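Local coordinates for cupin type-2 domain-containing protein (Klebsiella pneumoniae subsp. pneumoniae MGH 78578, PDB 3H8U) that is of unknown function, but has the double-stranded beta-helix fold of the cupins and probably binds a metal ion, at residues V21-G26 against V43-P48; G49-S54 against G98-G103. All coordinates share one frame; numbering follows the deposited sequence.

Contacts 1 and 2 sit side by side at one end of the cupin barrel, their centres about 10 Å apart, and follow each other in the chain: segment 43-48 runs straight into 49-54. Contact 1 lays the loop after helix 17-20 against strand 40-46, which belongs to one five-stranded sheet. Contact 2 pairs strands 51-56 and 97-101, neighbours in the other sheet. The turn between P48 and Q50 therefore carries the chain from one sheet to the other. Polar links run between the contacts: N101 ND2 donates to A46 O and, in the modelled conformer, Q50 NE2 probably donates to S24 O, which would connect the covering loop with both sheets.

Contact 1: V21-G26 against V43-P48; sequences VRPSNG and VWHAHP
H45 ND1 and the backbone N of S24 share a single water, 2.8 Å from ND1, which accepts the S24 N-H. This bridge lies beside the packing of P23 against the H45 imidazole. P23 CB stands over one face of the ring, 4.0 Å from its centroid and near the normal, in a CH-pi contact, while P23 CA covers the ND1 side. CG of H45 is anti to the backbone N (chi1 173°), on a CB that points toward the loop. V21 CG1 approaches the same ring obliquely, 3.6 Å from H45 CD2, and the other branch, V21 CG2, touches V43 CG1, the two valine side chains crossing at about a right angle.

Farther along, H47 offers its rim to the loop: CD2 lies 3.4 Å from S24 O, near the ring plane. On the strand side, H45 turns its edge to a face of H47, with H45 CE1 3.6 Å from the H47 ring plane. Another water sits 2.6 Å from H47 NE2 and makes a weak bond to N25 OD1.

A further water joins R22 N to V43 O; one more lies between R22 O and H45 O, its bonding not settled. The whole is a loop running roughly alongside a strand of a cupin jelly roll, the gap partly bridged by water in place of direct backbone pairing.

Contact 2: G49-S54 against G98-G103; sequences GQEIAS and GAMNSG
E51 and M100 lie next to each other on one face of the paired strands, I52 and A99 on the other. The first pair is non-hydrogen-bonded, and its side chains meet through their CG atoms, 3.5 Å from E51 to M100. M100, present as selenomethionine, has CG anti to the backbone N (chi1 -163°); the chain continues to SE, 4.1 Å from G49 O, and CE turns aside at chi3. E51 stays extended beyond CG; the two side chains run at a slant to each other and touch through their aliphatic parts.

Across the sheet, the I52 and A99 CB atoms are 4.4 Å apart. The end of I52 leads away from A99, and both residues pack on W64, with F109 and F107 also close by, in the barrel interior. Here the backbones hold each other twice: I52 N donates to A99 O at 2.8 Å, and A99 N donates to I52 O. Nearer the turn, N101 N donates to Q50 O, and G49 N closes the end with a 2.7 Å bond to N101 O.

At the other end G98 brings no side chain, and S54 OG rests 3.7 Å from G98 CA while bonded to H74 ND1. N101 ND2 likewise goes to A46 O and E105 O, while N101 OD1 takes a weak bond from G103 N. The chemistry is thus divided: apolar groups fill the inner face, an acidic side chain lies beside selenomethionine on the outer one, touching it through its aliphatic part, and S54 OG and N101 ND2 find their partners beyond this strand pair.

Contact 1: V21-G26 against V43-P48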
loop_
_atom_site.group_PDB
_atom_site.type_symbol
_atom_site.label_atom_id
_atom_site.label_comp_id
_atom_site.label_asym_id
_atom_site.label_seq_id
_atom_site.Cartn_x
_atom_site.Cartn_y
_atom_site.Cartn_z
ATOM N N VAL A 21 -3.539 10.155 9.645
ATOM C CA VAL A 21 -2.560 10.026 10.713
ATOM C C VAL A 21 -3.168 10.486 12.048
ATOM O O VAL A 21 -3.689 11.611 12.189
ATOM C CB VAL A 21 -1.212 10.766 10.341
ATOM C CG1 VAL A 21 -0.369 10.982 11.532
ATOM C CG2 VAL A 21 -0.410 9.959 9.321
ATOM N N ARG A 22 -3.075 9.609 13.045
ATOM C CA ARG A 22 -3.582 9.849 14.393
ATOM C C ARG A 22 -2.469 9.568 15.434
ATOM O O ARG A 22 -2.407 8.471 15.985
ATOM C CB ARG A 22 -4.792 8.942 14.654
ATOM C CG ARG A 22 -5.998 9.277 13.749
ATOM C CD ARG A 22 -6.585 10.653 14.047
ATOM N NE ARG A 22 -7.741 10.936 13.175
ATOM C CZ ARG A 22 -7.657 11.477 11.961
ATOM N NH1 ARG A 22 -6.502 11.909 11.480
ATOM N NH2 ARG A 22 -8.753 11.639 11.233
ATOM N N PRO A 23 -1.566 10.542 15.652
ATOM C CA PRO A 23 -0.473 10.363 16.613
ATOM C C PRO A 23 -1.070 10.178 17.974
ATOM O O PRO A 23 -2.094 10.816 18.296
ATOM C CB PRO A 23 0.300 11.690 16.553
ATOM C CG PRO A 23 -0.119 12.318 15.267
ATOM C CD PRO A 23 -1.531 11.871 15.024
ATOM N N SER A 24 -0.469 9.307 18.777
ATOM C CA SER A 24 -0.909 9.137 20.154
ATOM C C SER A 24 0.255 8.832 21.077
ATOM O O SER A 24 1.144 8.104 20.707
ATOM C CB SER A 24 -1.927 8.024 20.246
ATOM O OG SER A 24 -2.355 7.883 21.598
ATOM N N ASN A 25 0.204 9.376 22.289
ATOM C CA ASN A 25 1.233 9.138 23.313
ATOM C C ASN A 25 0.996 7.837 24.066
ATOM O O ASN A 25 1.818 7.447 24.891
ATOM C CB ASN A 25 1.346 10.336 24.286
ATOM C CG ASN A 25 2.182 11.510 23.708
ATOM O OD1 ASN A 25 3.096 11.312 22.893
ATOM N ND2 ASN A 25 1.888 12.731 24.167
ATOM N N GLY A 26 -0.112 7.156 23.774
ATOM C CA GLY A 26 -0.355 5.816 24.306
ATOM C C GLY A 26 -0.241 4.875 23.132
ATOM O O GLY A 26 0.356 5.249 22.142
ATOM N N VAL A 43 -3.885 3.388 8.285
ATOM C CA VAL A 43 -2.705 4.244 8.440
ATOM C C VAL A 43 -2.259 4.136 9.902
ATOM O O VAL A 43 -3.032 4.448 10.831
ATOM C CB VAL A 43 -3.012 5.699 8.052
ATOM C CG1 VAL A 43 -1.908 6.630 8.553
ATOM C CG2 VAL A 43 -3.169 5.805 6.542
ATOM N N TRP A 44 -1.022 3.679 10.086
ATOM C CA TRP A 44 -0.401 3.576 11.365
ATOM C C TRP A 44 0.689 4.648 11.550
ATOM O O TRP A 44 1.408 4.973 10.618
ATOM C CB TRP A 44 0.245 2.207 11.522
ATOM C CG TRP A 44 -0.715 1.095 11.666
ATOM C CD1 TRP A 44 -1.093 0.225 10.690
ATOM C CD2 TRP A 44 -1.424 0.722 12.843
ATOM N NE1 TRP A 44 -1.982 -0.680 11.188
ATOM C CE2 TRP A 44 -2.209 -0.408 12.511
ATOM C CE3 TRP A 44 -1.470 1.212 14.138
ATOM C CZ2 TRP A 44 -3.024 -1.051 13.440
ATOM C CZ3 TRP A 44 -2.296 0.574 15.076
ATOM C CH2 TRP A 44 -3.051 -0.544 14.719
ATOM N N HIS A 45 0.788 5.136 12.779
ATOM C CA HIS A 45 1.785 6.135 13.178
ATOM C C HIS A 45 2.380 5.705 14.515
ATOM O O HIS A 45 1.660 5.397 15.446
ATOM C CB HIS A 45 1.117 7.516 13.296
ATOM C CG HIS A 45 2.008 8.595 13.851
ATOM N ND1 HIS A 45 2.435 8.633 15.166
ATOM C CD2 HIS A 45 2.531 9.694 13.256
ATOM C CE1 HIS A 45 3.179 9.712 15.350
ATOM N NE2 HIS A 45 3.290 10.343 14.196
ATOM N N ALA A 46 3.706 5.695 14.599
ATOM C CA ALA A 46 4.397 5.467 15.858
ATOM C C ALA A 46 5.462 6.531 16.084
ATOM O O ALA A 46 6.261 6.831 15.205
ATOM C CB ALA A 46 5.024 4.053 15.903
ATOM N N HIS A 47 5.451 7.088 17.280
ATOM C CA HIS A 47 6.529 7.940 17.759
ATOM C C HIS A 47 7.753 7.073 18.056
ATOM O O HIS A 47 7.624 5.862 18.313
ATOM C CB HIS A 47 6.136 8.644 19.064
ATOM C CG HIS A 47 5.089 9.696 18.907
ATOM N ND1 HIS A 47 5.283 10.853 18.168
ATOM C CD2 HIS A 47 3.850 9.803 19.453
ATOM C CE1 HIS A 47 4.187 11.596 18.229
ATOM N NE2 HIS A 47 3.311 10.985 19.010
ATOM N N PRO A 48 8.945 7.697 18.080
ATOM C CA PRO A 48 10.132 6.978 18.521
ATOM C C PRO A 48 9.932 6.174 19.809
ATOM O O PRO A 48 9.442 6.706 20.809
ATOM C CB PRO A 48 11.145 8.105 18.738
ATOM C CG PRO A 48 10.796 9.050 17.661
ATOM C CD PRO A 48 9.285 9.073 17.692
HETATM O O HOH W 1 -2.363 6.855 12.495
HETATM O O HOH W 2 -0.927 6.448 16.835
HETATM O O HOH W 3 1.569 7.685 17.672
HETATM O O HOH W 4 1.349 12.351 20.125
#

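Contact 2: G49-S54 against G98-G103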
loop_
_atom_site.group_PDB
_atom_site.type_symbol
_atom_site.label_atom_id
_atom_site.label_comp_id
_atom_site.label_asym_id
_atom_site.label_seq_id
_atom_site.Cartn_x
_atom_site.Cartn_y
_atom_site.Cartn_z
ATOM N N GLY A 49 10.299 4.908 19.759
ATOM C CA GLY A 49 10.161 4.031 20.921
ATOM C C GLY A 49 8.811 3.322 21.026
ATOM O O GLY A 49 8.687 2.365 21.790
ATOM N N GLN A 50 7.799 3.805 20.302
ATOM C CA GLN A 50 6.473 3.192 20.334
ATOM C C GLN A 50 6.505 1.946 19.495
ATOM O O GLN A 50 7.373 1.802 18.608
ATOM C CB GLN A 50 5.388 4.129 19.814
ATOM C CG GLN A 50 5.119 5.274 20.734
ATOM C CD GLN A 50 3.825 5.984 20.429
ATOM O OE1 GLN A 50 3.587 6.382 19.305
ATOM N NE2 GLN A 50 2.983 6.163 21.449
ATOM N N GLU A 51 5.594 1.033 19.830
ATOM C CA GLU A 51 5.522 -0.257 19.163
ATOM C C GLU A 51 4.172 -0.556 18.531
ATOM O O GLU A 51 3.113 -0.187 19.062
ATOM C CB GLU A 51 5.850 -1.373 20.144
ATOM C CG GLU A 51 7.271 -1.395 20.549
ATOM C CD GLU A 51 7.537 -2.351 21.693
ATOM O OE1 GLU A 51 6.757 -3.319 21.890
ATOM O OE2 GLU A 51 8.525 -2.088 22.401
ATOM N N ILE A 52 4.232 -1.238 17.401
ATOM C CA ILE A 52 3.099 -1.960 16.851
ATOM C C ILE A 52 3.188 -3.385 17.441
ATOM O O ILE A 52 4.127 -4.097 17.139
ATOM C CB ILE A 52 3.213 -2.015 15.308
ATOM C CG1 ILE A 52 3.345 -0.606 14.680
ATOM C CG2 ILE A 52 2.049 -2.765 14.708
ATOM C CD1 ILE A 52 2.150 0.278 14.829
ATOM N N ALA A 53 2.243 -3.805 18.273
ATOM C CA ALA A 53 2.328 -5.117 18.907
ATOM C C ALA A 53 2.402 -6.238 17.892
ATOM O O ALA A 53 1.745 -6.193 16.858
ATOM C CB ALA A 53 1.155 -5.370 19.825
ATOM N N SER A 54 3.224 -7.226 18.219
ATOM C CA SER A 54 3.413 -8.387 17.395
ATOM C C SER A 54 2.154 -9.246 17.412
ATOM O O SER A 54 1.526 -9.479 18.463
ATOM C CB SER A 54 4.639 -9.191 17.847
ATOM O OG SER A 54 5.817 -8.446 17.546
ATOM N N GLY A 98 5.388 -7.295 13.864
ATOM C CA GLY A 98 5.217 -6.153 14.760
ATOM C C GLY A 98 6.350 -5.179 14.458
ATOM O O GLY A 98 7.217 -5.469 13.611
ATOM N N ALA A 99 6.384 -4.030 15.138
ATOM C CA ALA A 99 7.494 -3.100 14.911
ATOM C C ALA A 99 7.753 -2.176 16.090
ATOM O O ALA A 99 6.883 -2.006 16.927
ATOM C CB ALA A 99 7.259 -2.308 13.637
HETATM N N MSE A 100 8.972 -1.628 16.165
HETATM C CA MSE A 100 9.283 -0.522 17.065
HETATM C C MSE A 100 9.930 0.594 16.243
HETATM O O MSE A 100 10.868 0.309 15.473
HETATM C CB MSE A 100 10.232 -0.951 18.201
HETATM C CG MSE A 100 10.201 0.100 19.360
HETATM SE SE MSE A 100 11.817 0.286 20.260
HETATM C CE MSE A 100 12.822 0.700 18.717
ATOM N N ASN A 101 9.434 1.831 16.405
ATOM C CA ASN A 101 10.044 3.021 15.776
ATOM C C ASN A 101 11.405 3.270 16.447
ATOM O O ASN A 101 11.468 3.716 17.604
ATOM C CB ASN A 101 9.149 4.260 15.886
ATOM C CG ASN A 101 9.760 5.459 15.236
ATOM O OD1 ASN A 101 10.910 5.385 14.831
ATOM N ND2 ASN A 101 9.009 6.559 15.099
ATOM N N SER A 102 12.487 3.000 15.708
ATOM C CA SER A 102 13.856 3.191 16.188
ATOM C C SER A 102 14.381 4.625 15.960
ATOM O O SER A 102 15.464 4.981 16.449
ATOM C CB SER A 102 14.795 2.172 15.526
ATOM O OG SER A 102 14.560 2.124 14.126
ATOM N N GLY A 103 13.617 5.436 15.231
ATOM C CA GLY A 103 13.838 6.877 15.202
ATOM C C GLY A 103 14.815 7.324 14.127
ATOM O O GLY A 103 15.486 6.470 13.520
#